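Local coordinates for protein SnoN,Epimerase SnoN (Streptomyces nogalater, PDB 5EP9) that acts in nogalamycin biosynthesis as a non-heme iron epimerase that depends on 2-oxoglutarate, at residues Val74-Gly77 and Val83-Tyr86; Val87-Leu92 and Asp260-Gly265; Gly194-Thr197 and Glu201-Met204. All blocks are in the same frame, centred on the assembly; numbering follows the deposited sequence.

Contact 1. Residues Val74-Gly77 and Val83-Tyr86. With AKG (2-oxoglutaric acid), chain E.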
# COMPACT_ATOMS: atom_id res chain seq x y z
N VAL A 74 -0.80 15.92 -0.15
CA VAL A 74 0.30 16.05 -1.09
C VAL A 74 -0.18 15.68 -2.51
O VAL A 74 -0.88 14.72 -2.74
CB VAL A 74 1.51 15.18 -0.64
CG1 VAL A 74 2.64 15.24 -1.71
CG2 VAL A 74 2.03 15.66 0.71
N ARG A 75 0.15 16.55 -3.46
CA ARG A 75 -0.13 16.24 -4.88
C ARG A 75 1.08 15.43 -5.50
O ARG A 75 2.18 15.91 -5.53
CB ARG A 75 -0.42 17.48 -5.66
CG ARG A 75 -0.65 17.21 -7.16
CD ARG A 75 -0.92 18.49 -7.92
NE ARG A 75 -0.93 18.17 -9.35
CZ ARG A 75 0.06 18.33 -10.21
NH1 ARG A 75 1.20 18.85 -9.81
NH2 ARG A 75 -0.13 18.02 -11.50
N TRP A 76 0.78 14.24 -5.98
CA TRP A 76 1.61 13.47 -6.90
C TRP A 76 1.20 13.81 -8.35
O TRP A 76 0.17 13.39 -8.87
CB TRP A 76 1.49 11.97 -6.65
CG TRP A 76 2.39 11.04 -7.53
CD1 TRP A 76 3.32 11.42 -8.45
CD2 TRP A 76 2.40 9.59 -7.52
NE1 TRP A 76 3.91 10.30 -9.01
CE2 TRP A 76 3.36 9.17 -8.45
CE3 TRP A 76 1.72 8.63 -6.78
CZ2 TRP A 76 3.63 7.79 -8.70
CZ3 TRP A 76 1.99 7.24 -6.99
CH2 TRP A 76 2.93 6.84 -7.95
N GLY A 77 2.00 14.68 -8.92
CA GLY A 77 1.77 15.25 -10.23
C GLY A 77 2.86 14.67 -11.12
O GLY A 77 3.81 14.08 -10.67
N VAL A 83 -1.72 12.56 -10.89
CA VAL A 83 -1.73 11.15 -10.62
C VAL A 83 -2.64 10.91 -9.45
O VAL A 83 -3.48 10.02 -9.48
CB VAL A 83 -0.30 10.61 -10.34
CG1 VAL A 83 -0.38 9.15 -10.07
CG2 VAL A 83 0.67 10.85 -11.53
N MET A 84 -2.43 11.68 -8.40
CA MET A 84 -3.23 11.58 -7.19
C MET A 84 -2.95 12.69 -6.18
O MET A 84 -1.92 13.34 -6.25
CB MET A 84 -3.04 10.25 -6.44
CG MET A 84 -1.62 10.03 -5.95
SD MET A 84 -1.66 8.47 -4.99
CE MET A 84 -1.88 7.25 -6.30
N ASP A 85 -3.83 12.77 -5.20
CA ASP A 85 -3.57 13.56 -3.97
C ASP A 85 -3.56 12.52 -2.86
O ASP A 85 -4.35 11.55 -2.91
CB ASP A 85 -4.66 14.57 -3.71
CG ASP A 85 -4.67 15.72 -4.74
OD1 ASP A 85 -3.76 16.60 -4.74
OD2 ASP A 85 -5.61 15.71 -5.58
N TYR A 86 -2.70 12.72 -1.87
CA TYR A 86 -2.65 11.81 -0.77
C TYR A 86 -2.32 12.50 0.52
O TYR A 86 -1.67 13.57 0.57
CB TYR A 86 -1.69 10.65 -1.01
CG TYR A 86 -0.27 11.02 -1.13
CD1 TYR A 86 0.25 11.50 -2.35
CD2 TYR A 86 0.58 10.90 -0.06
CE1 TYR A 86 1.60 11.81 -2.46
CE2 TYR A 86 1.94 11.23 -0.14
CZ TYR A 86 2.45 11.69 -1.34
OH TYR A 86 3.78 11.99 -1.35
C1 AKG E . 0.61 1.29 -4.24
O1 AKG E . 1.75 0.78 -4.09
O2 AKG E . -0.31 1.13 -3.40
C2 AKG E . 0.31 2.07 -5.46
O5 AKG E . 1.20 2.22 -6.32
C3 AKG E . -1.11 2.67 -5.59
C4 AKG E . -1.46 3.31 -6.94
C5 AKG E . -2.84 3.92 -7.04
O3 AKG E . -3.63 3.81 -6.09
O4 AKG E . -3.15 4.59 -8.08
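An antiparallel beta hairpin with a classic bulge, lying against the 2-oxoglutarate pocket within the first SnoN part of the fusion (residues 14-202), pairs Val74-Gly77 with Val83-Tyr86. Both backbone bonds of the Val74-Tyr86 pair form, and at the bulge Val83 and Met84 both face Trp76. The evidence is Trp76 O, which accepts Val83 N at 2.9 Å and Met84 N at 3.1 Å, the latter on a lone pair, while Trp76 N reaches Met84 O. The chi1 of -177° turns the Trp76 indole away from its own amide and over Val83, whose CG1 sits 4.0 Å from the centroid of the six-membered ring, above one face. Met84 meets the same ring differently: CG is 3.7 Å from Trp76 CE3, and SD stands at the ring edge in a Met-aromatic contact. The chain bends about the CG-SD bond (chi3 71°), putting Met84 CE 3.4 Å from O4 of 2-oxoglutarate. Further along, Val74 CB lies over a face of the Tyr86 ring, 3.9 Å from its centroid, and Trp76 CB approaches that ring's edge. Replacing Tyr86 by an alanine would probably strip Val74 of its aromatic support and open a gap beside Trp76 CB. Strand 74-77 is outermost in the large sheet, so this is an edge hairpin of the cupin-type barrel of PhyH-family enzymes, with Met84 lining the co-substrate pocket.

Contact 2. Residues Val87-Leu92 and Asp260-Gly265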
# COMPACT_ATOMS: atom_id res chain seq x y z
N VAL A 87 -2.83 11.92 1.55
CA VAL A 87 -2.45 12.33 2.90
C VAL A 87 -1.33 11.40 3.31
O VAL A 87 -1.56 10.20 3.45
CB VAL A 87 -3.65 12.28 3.90
CG1 VAL A 87 -3.20 12.75 5.30
CG2 VAL A 87 -4.77 13.13 3.40
N ALA A 88 -0.16 11.97 3.58
CA ALA A 88 1.08 11.23 3.92
C ALA A 88 1.09 10.90 5.40
O ALA A 88 0.62 11.68 6.23
CB ALA A 88 2.30 12.10 3.65
N ASP A 89 1.54 9.69 5.69
CA ASP A 89 1.70 9.23 7.06
C ASP A 89 0.42 9.49 7.91
O ASP A 89 0.49 10.05 9.01
CB ASP A 89 2.90 9.93 7.68
CG ASP A 89 4.20 9.69 6.90
OD1 ASP A 89 4.67 8.51 6.85
OD2 ASP A 89 4.67 10.68 6.24
N ALA A 90 -0.72 9.13 7.34
CA ALA A 90 -2.00 9.55 7.86
C ALA A 90 -2.30 9.03 9.25
O ALA A 90 -2.95 9.71 10.06
CB ALA A 90 -3.08 9.16 6.91
N GLN A 91 -1.66 7.91 9.56
CA GLN A 91 -1.77 7.31 10.86
C GLN A 91 -1.17 8.09 11.98
O GLN A 91 -1.51 7.87 13.06
CB GLN A 91 -1.22 5.91 10.89
CG GLN A 91 0.29 5.76 11.08
CD GLN A 91 1.14 6.07 9.81
OE1 GLN A 91 0.63 6.41 8.78
NE2 GLN A 91 2.41 5.99 9.96
N LEU A 92 -0.25 8.97 11.70
CA LEU A 92 0.42 9.76 12.76
C LEU A 92 -0.48 10.82 13.32
O LEU A 92 -0.42 11.08 14.46
CB LEU A 92 1.74 10.43 12.31
CG LEU A 92 2.84 9.48 11.75
CD1 LEU A 92 4.08 10.28 11.31
CD2 LEU A 92 3.18 8.40 12.80
N ASP A 260 13.47 10.67 4.44
CA ASP A 260 13.11 11.57 5.57
C ASP A 260 11.82 11.09 6.17
O ASP A 260 10.80 11.21 5.57
CB ASP A 260 12.96 12.99 5.05
CG ASP A 260 12.62 13.98 6.12
OD1 ASP A 260 13.25 13.96 7.21
OD2 ASP A 260 11.75 14.86 5.87
N LEU A 261 11.90 10.41 7.28
CA LEU A 261 10.73 9.74 7.84
C LEU A 261 10.25 10.67 8.95
O LEU A 261 10.97 10.91 9.93
CB LEU A 261 11.08 8.40 8.42
CG LEU A 261 11.67 7.42 7.44
CD1 LEU A 261 11.93 6.07 8.11
CD2 LEU A 261 10.76 7.26 6.24
N PRO A 262 9.03 11.19 8.83
CA PRO A 262 8.50 12.02 9.92
C PRO A 262 8.16 11.17 11.15
O PRO A 262 7.97 9.95 11.07
CB PRO A 262 7.23 12.60 9.32
CG PRO A 262 6.82 11.63 8.32
CD PRO A 262 8.06 11.01 7.74
N GLY A 263 8.16 11.85 12.28
CA GLY A 263 7.79 11.28 13.59
C GLY A 263 8.82 10.33 14.17
O GLY A 263 8.45 9.42 14.90
N THR A 264 10.09 10.52 13.81
CA THR A 264 11.18 9.61 14.22
C THR A 264 12.24 10.31 15.00
O THR A 264 13.36 9.85 15.00
CB THR A 264 11.88 8.91 13.02
OG1 THR A 264 12.38 9.88 12.07
CG2 THR A 264 10.91 7.99 12.28
N GLY A 265 11.91 11.46 15.61
CA GLY A 265 12.87 12.28 16.36
C GLY A 265 13.53 13.42 15.61
O GLY A 265 13.36 13.60 14.41
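Asp89 and Pro262 approach from opposite directions, the OD2 atom of Asp89 against the CG methylene of Pro262 at only 3.1 Å; here the turn after strand 82-87 packs tightly at the surface on the loop after helix 256-259. Asp89 CG is anti to its carbonyl carbon (chi1 -59°), which sends the carboxylate across to the pyrrolidine ring. The other half is looser. Leu92 CD1 comes to 3.9 Å from Pro262 O and to 4.3 Å from Pro262 CG, and barely grazes Gly263 CA. Leu92, Pro262 and Gly263 are all exposed, and the two segments together bury 130 Å². Each side is braced internally: Leu92 N bonds to Asp89 O at 3.0 Å, and Thr264 OG1 donates to Leu261 O at 2.8 Å. The two segments come from different parts of the engineered fusion, 14-202 and 203-305, so their meeting need not be a native one. No hydrogen bond crosses between them. Arg279 spans both instead, donating to Pro262 O and forming a long, weak ion pair with Asp89 OD1. A carboxylate oxygen against a proline methylene, beside a thin apolar touch, implies a weak surface junction whose polar cohesion probably comes mostly through the arginine.

Contact 3. Residues Gly194-Thr197 and Glu201-Met204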
# COMPACT_ATOMS: atom_id res chain seq x y z
N GLY A 194 12.24 0.86 -13.16
CA GLY A 194 12.49 -0.20 -14.16
C GLY A 194 11.41 -1.25 -14.48
O GLY A 194 11.74 -2.35 -14.98
N ALA A 195 10.13 -0.91 -14.30
CA ALA A 195 9.04 -1.71 -14.84
C ALA A 195 9.11 -1.84 -16.37
O ALA A 195 9.33 -0.88 -17.13
CB ALA A 195 7.70 -1.13 -14.48
N PHE A 196 8.83 -3.07 -16.79
CA PHE A 196 8.82 -3.47 -18.24
C PHE A 196 10.15 -3.33 -18.92
O PHE A 196 10.17 -3.15 -20.09
CB PHE A 196 7.66 -2.81 -19.04
CG PHE A 196 6.31 -3.18 -18.50
CD1 PHE A 196 5.91 -4.50 -18.46
CD2 PHE A 196 5.46 -2.23 -17.98
CE1 PHE A 196 4.68 -4.86 -17.92
CE2 PHE A 196 4.22 -2.58 -17.44
CZ PHE A 196 3.84 -3.90 -17.39
N THR A 197 11.25 -3.43 -18.17
CA THR A 197 12.65 -3.38 -18.78
C THR A 197 13.34 -4.74 -18.82
O THR A 197 14.28 -4.88 -19.44
CB THR A 197 13.61 -2.42 -17.99
OG1 THR A 197 13.79 -2.87 -16.61
CG2 THR A 197 13.08 -0.94 -18.00
N GLU A 201 9.44 -9.33 -20.15
CA GLU A 201 8.44 -8.72 -19.24
C GLU A 201 7.22 -8.07 -19.95
O GLU A 201 6.15 -8.18 -19.46
CB GLU A 201 9.11 -7.63 -18.42
CG GLU A 201 8.28 -7.15 -17.29
CD GLU A 201 9.09 -6.22 -16.32
OE1 GLU A 201 10.34 -6.02 -16.46
OE2 GLU A 201 8.45 -5.64 -15.46
N ILE A 202 7.43 -7.38 -21.07
CA ILE A 202 6.32 -6.74 -21.76
C ILE A 202 5.27 -7.79 -22.24
O ILE A 202 4.10 -7.41 -22.52
CB ILE A 202 6.76 -5.85 -22.96
CG1 ILE A 202 7.53 -6.60 -24.01
CG2 ILE A 202 7.52 -4.62 -22.52
CD1 ILE A 202 7.61 -5.79 -25.32
N TRP A 203 5.75 -9.07 -22.50
CA TRP A 203 4.90 -10.19 -23.01
C TRP A 203 4.03 -10.81 -21.84
O TRP A 203 3.22 -11.68 -22.08
CB TRP A 203 5.70 -11.20 -23.79
CG TRP A 203 6.39 -10.47 -25.00
CD1 TRP A 203 7.68 -10.29 -25.14
CD2 TRP A 203 5.75 -9.70 -26.02
NE1 TRP A 203 7.90 -9.46 -26.16
CE2 TRP A 203 6.74 -9.09 -26.73
CE3 TRP A 203 4.43 -9.50 -26.40
CZ2 TRP A 203 6.48 -8.33 -27.78
CZ3 TRP A 203 4.16 -8.68 -27.42
CH2 TRP A 203 5.11 -8.08 -28.07
N MET A 204 4.23 -10.39 -20.64
CA MET A 204 3.51 -10.96 -19.50
C MET A 204 2.07 -10.40 -19.17
O MET A 204 1.83 -9.24 -19.32
CB MET A 204 4.28 -10.73 -18.20
CG MET A 204 5.58 -11.57 -18.09
SD MET A 204 6.58 -10.95 -16.66
CE MET A 204 5.72 -11.98 -15.35
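Gly194-Thr197 makes a type II beta turn, Phe196 at positive phi and psi (62°/27°), and faces the 3-10 segment 201-203 with Phe196 CA 5.4 Å from Glu201 CA. Both lie in the loop between strands 173-175 and 207-209, near strand 139-142 through Pro141. Glu201 carries the polar contact. An extended chain brings its carboxylate to the turn, where Glu201 OE2 accepts the N-H of Phe196 N at 2.9 Å. That donor comes from well above the carboxylate plane, 67° out of it. Glu201 OE1 lies 3.2 Å from Thr197 N and has its strongest partner in Arg198, through a salt bridge. The turn is also tied across its ends by Thr197 OG1, which donates to Gly194 O at 2.7 Å. Phe196 crosses Glu201 at about a right angle: its CD1 lies 3.7 Å from Glu201 CG, and Glu201 O sits at the ring edge, in plane. Ile202 adds an apolar touch, its CG2 3.9 Å from Phe196 CB. The Phe196 side chain also packs on Pro141, Val176 and Arg206. Its contacts with Glu201 and Ile202 fall within the first SnoN part, which ends at Ile202; the Arg206 packing crosses into the second and need not be native. One buried glutamate thus serves both a turn N-H and an arginine, which is consistent with an ionised carboxylate, its negative charge probably stabilised by Arg198 and by the Phe196 N-H.

Contacts 1 and 2 adjoin in the sequence, strand 82-87 running on into helix 90-93, yet their centres are 17 Å apart and they share no other touch. Contact 3 lies about 25 Å from contact 1 and 33 Å from contact 2, centre to centre, although in the sequence it is nested inside the loop that contact 2 closes. Contact 1 is the one that touches 2-oxoglutarate. The side chain of Trp76 is about 6 Å from the bound Fe (III) ion. Contact 3 comes near the metal site through Ala195, whose side chain is about 5 Å from that of His142 and about 10 Å from the iron. In contact 2 the side chain of Asp89 is about 14 Å from the bound 2-oxoglutaric acid.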